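Cytosolic IMP-GMP specific 5'-nucleotidase (Legionella pneumophila subsp. pneumophila, PDB 4OHF) probably hydrolyses the 5'-phosphate of purine nucleoside monophosphates such as IMP and GMP, as a magnesium-binding cytosolic nucleotidase of the HAD superfamily. Local coordinates at residues I29-S33 / K34-S38; Y162-D165 / K166-D170. All coordinates share one frame; numbering follows the deposited sequence.

How the contacts relate
Contact 2 comes well after contact 1 in the chain, yet their centres are about 17 Å apart and their nearest atoms about 5 Å apart without touching. Helix 33-51 ties them together: contact 1 includes its N-cap, while Leu43, Arg47 and Leu48 farther along it pack against residues 162-170. Both lie near the magnesium site formed by Asp23, Asp25 and Asp303. The side chain of Tyr31 in contact 1 is about 7 Å from the bound magnesium and that of His168 in contact 2 about 9 Å, nearest atoms in each case. Contact 1 reaches the site through a bond from Tyr31 to Asp25; contact 2 is a stretch of helix nearby.

Contact 1 (I29-S33 / K34-S38)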
loop_
_atom_site.group_PDB
_atom_site.type_symbol
_atom_site.label_atom_id
_atom_site.label_comp_id
_atom_site.label_asym_id
_atom_site.label_seq_id
_atom_site.Cartn_x
_atom_site.Cartn_y
_atom_site.Cartn_z
ATOM N N ILE B 29 -14.820 9.249 -33.942
ATOM C CA ILE B 29 -16.162 8.984 -34.442
ATOM C C ILE B 29 -17.196 9.385 -33.392
ATOM O O ILE B 29 -17.214 8.855 -32.286
ATOM C CB ILE B 29 -16.304 7.502 -34.797
ATOM C CG1 ILE B 29 -15.434 7.208 -36.019
ATOM C CG2 ILE B 29 -17.756 7.150 -35.070
ATOM C CD1 ILE B 29 -15.390 5.747 -36.416
ATOM N N ARG B 30 -18.062 10.329 -33.737
ATOM C CA ARG B 30 -19.065 10.796 -32.778
ATOM C C ARG B 30 -20.317 9.919 -32.659
ATOM O O ARG B 30 -20.816 9.366 -33.642
ATOM C CB ARG B 30 -19.460 12.242 -33.104
ATOM C CG ARG B 30 -19.079 13.248 -32.022
ATOM C CD ARG B 30 -18.294 14.425 -32.560
ATOM N NE ARG B 30 -19.021 15.182 -33.582
ATOM C CZ ARG B 30 -20.178 15.814 -33.398
ATOM N NH1 ARG B 30 -20.775 15.795 -32.213
ATOM N NH2 ARG B 30 -20.739 16.464 -34.411
ATOM N N TYR B 31 -20.804 9.785 -31.430
ATOM C CA TYR B 31 -22.001 9.006 -31.145
ATOM C C TYR B 31 -23.076 9.885 -30.539
ATOM O O TYR B 31 -22.786 10.886 -29.886
ATOM C CB TYR B 31 -21.705 7.884 -30.143
ATOM C CG TYR B 31 -21.005 6.674 -30.716
ATOM C CD1 TYR B 31 -21.732 5.585 -31.187
ATOM C CD2 TYR B 31 -19.612 6.604 -30.754
ATOM C CE1 TYR B 31 -21.093 4.452 -31.679
ATOM C CE2 TYR B 31 -18.967 5.483 -31.243
ATOM C CZ TYR B 31 -19.714 4.408 -31.705
ATOM O OH TYR B 31 -19.083 3.294 -32.202
ATOM N N ASN B 32 -24.320 9.493 -30.763
ATOM C CA ASN B 32 -25.467 10.189 -30.203
ATOM C C ASN B 32 -25.500 9.781 -28.722
ATOM O O ASN B 32 -25.954 8.681 -28.382
ATOM C CB ASN B 32 -26.731 9.714 -30.908
ATOM C CG ASN B 32 -27.958 10.431 -30.433
ATOM O OD1 ASN B 32 -28.304 10.401 -29.244
ATOM N ND2 ASN B 32 -28.633 11.091 -31.361
ATOM N N SER B 33 -25.008 10.659 -27.851
ATOM C CA SER B 33 -24.933 10.370 -26.422
ATOM C C SER B 33 -26.171 9.791 -25.751
ATOM O O SER B 33 -26.085 8.770 -25.072
ATOM C CB SER B 33 -24.490 11.618 -25.657
ATOM O OG SER B 33 -23.109 11.864 -25.838
ATOM N N LYS B 34 -27.313 10.444 -25.923
ATOM C CA LYS B 34 -28.544 9.979 -25.304
ATOM C C LYS B 34 -28.858 8.567 -25.759
ATOM O O LYS B 34 -29.017 7.665 -24.939
ATOM C CB LYS B 34 -29.694 10.910 -25.674
ATOM C CG LYS B 34 -30.553 11.332 -24.494
ATOM C CD LYS B 34 -31.833 10.528 -24.351
ATOM C CE LYS B 34 -32.833 10.836 -25.461
ATOM N NZ LYS B 34 -32.424 10.296 -26.799
ATOM N N ASN B 35 -28.933 8.369 -27.067
ATOM C CA ASN B 35 -29.242 7.052 -27.585
ATOM C C ASN B 35 -28.261 5.987 -27.127
ATOM O O ASN B 35 -28.663 4.879 -26.756
ATOM C CB ASN B 35 -29.300 7.073 -29.110
ATOM C CG ASN B 35 -30.451 7.894 -29.628
ATOM O OD1 ASN B 35 -31.459 8.063 -28.941
ATOM N ND2 ASN B 35 -30.319 8.405 -30.847
ATOM N N PHE B 36 -26.979 6.329 -27.152
ATOM C CA PHE B 36 -25.947 5.393 -26.749
ATOM C C PHE B 36 -26.006 5.081 -25.250
ATOM O O PHE B 36 -25.885 3.913 -24.858
ATOM C CB PHE B 36 -24.575 5.936 -27.151
ATOM C CG PHE B 36 -23.433 5.045 -26.775
ATOM C CD1 PHE B 36 -22.923 5.051 -25.479
ATOM C CD2 PHE B 36 -22.876 4.178 -27.713
ATOM C CE1 PHE B 36 -21.873 4.199 -25.122
ATOM C CE2 PHE B 36 -21.827 3.319 -27.363
ATOM C CZ PHE B 36 -21.327 3.331 -26.064
ATOM N N GLU B 37 -26.193 6.105 -24.413
ATOM C CA GLU B 37 -26.274 5.874 -22.969
ATOM C C GLU B 37 -27.462 4.966 -22.708
ATOM O O GLU B 37 -27.360 3.986 -21.986
ATOM C CB GLU B 37 -26.481 7.174 -22.191
ATOM C CG GLU B 37 -25.259 8.040 -22.008
ATOM C CD GLU B 37 -24.145 7.370 -21.212
ATOM O OE1 GLU B 37 -24.404 6.396 -20.468
ATOM O OE2 GLU B 37 -22.992 7.846 -21.329
ATOM N N SER B 38 -28.592 5.314 -23.309
ATOM C CA SER B 38 -29.814 4.542 -23.168
ATOM C C SER B 38 -29.619 3.070 -23.519
ATOM O O SER B 38 -30.087 2.192 -22.790
ATOM C CB SER B 38 -30.909 5.136 -24.047
ATOM O OG SER B 38 -32.059 4.314 -23.997
#
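Asn32 extends its side chain with CG opposite the main-chain nitrogen, which carries OD1 back to the first turn of helix 33-51, while Asn35, with CG beside its own N, lays its amide against that of Asn32. Asn32 is the N-cap: its OD1 accepts the N-H of Asn35 at 3.0 Å. The bond is nearly straight at the hydrogen, 168°, although the donor stands well off the plane of the side-chain carbonyl. The two amide planes are nearly parallel, 15° apart. The amides lie against each other without bonding, and Asn35 ND2 donates instead to Lys183 O. The helix then starts regularly, Phe36 N bonding to Asn32 O at 2.8 Å and Glu37 N to Ser33 O at 2.7 Å.

One residue before the cap, Tyr31 brings its ring obliquely to that of Phe36, planes at 59° and centroids 5.4 Å apart, touching through Tyr31 CD1 and Phe36 CD2 at 3.9 Å. His26 meets both rings, its contact with Phe36 being edge-to-face. At its far end the Tyr31 hydroxyl is hydrogen-bonded to Asp25 OD1, of a ligand of the magnesium ion, and to Tyr215 OH. A short, weakly bonded strand about 30-31 pairs with strand 185-186, and this corner leads from it into a long helix of the HAD-type nucleotidase fold. Chemically, Asn32 satisfies an N-H that has no preceding turn to serve it, while Tyr31, its ring packed against Phe36 and His26 and its hydroxyl turned to Asp25, is placed in a way consistent with a second-shell role at the metal site.

Contact 2 (Y162-D165 / K166-D170); sequences YCVD and KVHSD
The Tyr162 ring and the Lys166 chain lie side by side one turn apart on helix 153-170, pointing the same way; Lys166 CD approaches the ring obliquely, 4.1 Å from Tyr162 CZ, and the ring of Phe52 also meets that of Tyr162 at a steep angle. The other flat group, the imidazole of His168, has Val164 O at its edge, close to the ring plane, and meets the Phe128 ring. The Tyr162-Lys166 and Val164-His168 pairs are i to i+4 contacts along helix 153-170. His168 ND1 donates to Val164 O at 3.3 Å, while the backbone N of His168 reaches the same oxygen only weakly, so ring and main chain share one acceptor. Val167 has CG1 between its backbone N and carbonyl carbon (chi1 76°), which turns that methyl toward Val164 O. Its backbone N keeps a regular helical bond, 2.7 Å to Cys163 O. Cys163 and Val167 pack against helix 33-51, and Asp170 forms a salt bridge there with Arg47. A side-chain hydroxyl also bonds to a main-chain carbonyl four residues earlier: Ser169 OG donates to Asp165 O at 2.9 Å.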
loop_
_atom_site.group_PDB
_atom_site.type_symbol
_atom_site.label_atom_id
_atom_site.label_comp_id
_atom_site.label_asym_id
_atom_site.label_seq_id
_atom_site.Cartn_x
_atom_site.Cartn_y
_atom_site.Cartn_z
ATOM N N TYR B 162 -19.953 -5.459 -13.308
ATOM C CA TYR B 162 -19.708 -6.710 -14.000
ATOM C C TYR B 162 -20.492 -6.745 -15.307
ATOM O O TYR B 162 -19.949 -7.104 -16.353
ATOM C CB TYR B 162 -20.106 -7.891 -13.107
ATOM C CG TYR B 162 -19.967 -9.251 -13.766
ATOM C CD1 TYR B 162 -21.029 -9.821 -14.474
ATOM C CD2 TYR B 162 -18.772 -9.965 -13.691
ATOM C CE1 TYR B 162 -20.902 -11.073 -15.087
ATOM C CE2 TYR B 162 -18.635 -11.212 -14.301
ATOM C CZ TYR B 162 -19.702 -11.760 -14.998
ATOM O OH TYR B 162 -19.562 -12.987 -15.609
ATOM N N CYS B 163 -21.765 -6.373 -15.248
ATOM C CA CYS B 163 -22.593 -6.362 -16.442
ATOM C C CYS B 163 -22.059 -5.410 -17.496
ATOM O O CYS B 163 -22.030 -5.750 -18.686
ATOM C CB CYS B 163 -24.016 -5.961 -16.098
ATOM S SG CYS B 163 -24.861 -7.154 -15.086
ATOM N N VAL B 164 -21.643 -4.220 -17.061
ATOM C CA VAL B 164 -21.105 -3.218 -17.974
ATOM C C VAL B 164 -19.894 -3.778 -18.719
ATOM O O VAL B 164 -19.777 -3.626 -19.938
ATOM C CB VAL B 164 -20.670 -1.917 -17.234
ATOM C CG1 VAL B 164 -20.213 -0.887 -18.247
ATOM C CG2 VAL B 164 -21.814 -1.355 -16.417
ATOM N N ASP B 165 -18.991 -4.423 -17.979
ATOM C CA ASP B 165 -17.797 -5.003 -18.589
ATOM C C ASP B 165 -18.202 -6.129 -19.531
ATOM O O ASP B 165 -17.651 -6.268 -20.628
ATOM C CB ASP B 165 -16.838 -5.562 -17.528
ATOM C CG ASP B 165 -16.367 -4.507 -16.542
ATOM O OD1 ASP B 165 -16.103 -3.357 -16.972
ATOM O OD2 ASP B 165 -16.250 -4.840 -15.336
ATOM N N LYS B 166 -19.173 -6.929 -19.099
ATOM C CA LYS B 166 -19.642 -8.046 -19.900
ATOM C C LYS B 166 -20.252 -7.557 -21.201
ATOM O O LYS B 166 -19.846 -7.972 -22.286
ATOM C CB LYS B 166 -20.683 -8.851 -19.127
ATOM C CG LYS B 166 -20.611 -10.345 -19.404
ATOM C CD LYS B 166 -19.263 -10.907 -18.942
ATOM C CE LYS B 166 -19.141 -12.402 -19.191
ATOM N NZ LYS B 166 -17.843 -12.927 -18.661
ATOM N N VAL B 167 -21.228 -6.666 -21.082
ATOM C CA VAL B 167 -21.912 -6.120 -22.244
ATOM C C VAL B 167 -20.926 -5.470 -23.220
ATOM O O VAL B 167 -21.198 -5.377 -24.420
ATOM C CB VAL B 167 -22.992 -5.093 -21.809
ATOM C CG1 VAL B 167 -22.351 -3.787 -21.416
ATOM C CG2 VAL B 167 -23.990 -4.891 -22.918
ATOM N N HIS B 168 -19.780 -5.029 -22.704
ATOM C CA HIS B 168 -18.757 -4.410 -23.542
ATOM C C HIS B 168 -17.804 -5.445 -24.128
ATOM O O HIS B 168 -16.901 -5.104 -24.890
ATOM C CB HIS B 168 -17.952 -3.364 -22.756
ATOM C CG HIS B 168 -18.414 -1.953 -22.983
ATOM N ND1 HIS B 168 -19.499 -1.403 -22.330
ATOM C CD2 HIS B 168 -17.963 -0.995 -23.830
ATOM C CE1 HIS B 168 -19.696 -0.170 -22.763
ATOM N NE2 HIS B 168 -18.778 0.102 -23.674
ATOM N N SER B 169 -18.017 -6.709 -23.776
ATOM C CA SER B 169 -17.180 -7.801 -24.261
ATOM C C SER B 169 -18.025 -8.793 -25.039
ATOM O O SER B 169 -17.539 -9.450 -25.960
ATOM C CB SER B 169 -16.513 -8.514 -23.086
ATOM O OG SER B 169 -15.713 -7.617 -22.339
ATOM N N ASP B 170 -19.290 -8.905 -24.652
ATOM C CA ASP B 170 -20.229 -9.803 -25.314
ATOM C C ASP B 170 -20.281 -9.506 -26.793
ATOM O O ASP B 170 -20.371 -10.408 -27.624
ATOM C CB ASP B 170 -21.639 -9.611 -24.768
ATOM C CG ASP B 170 -21.920 -10.471 -23.573
ATOM O OD1 ASP B 170 -21.703 -11.699 -23.668
ATOM O OD2 ASP B 170 -22.368 -9.924 -22.543
#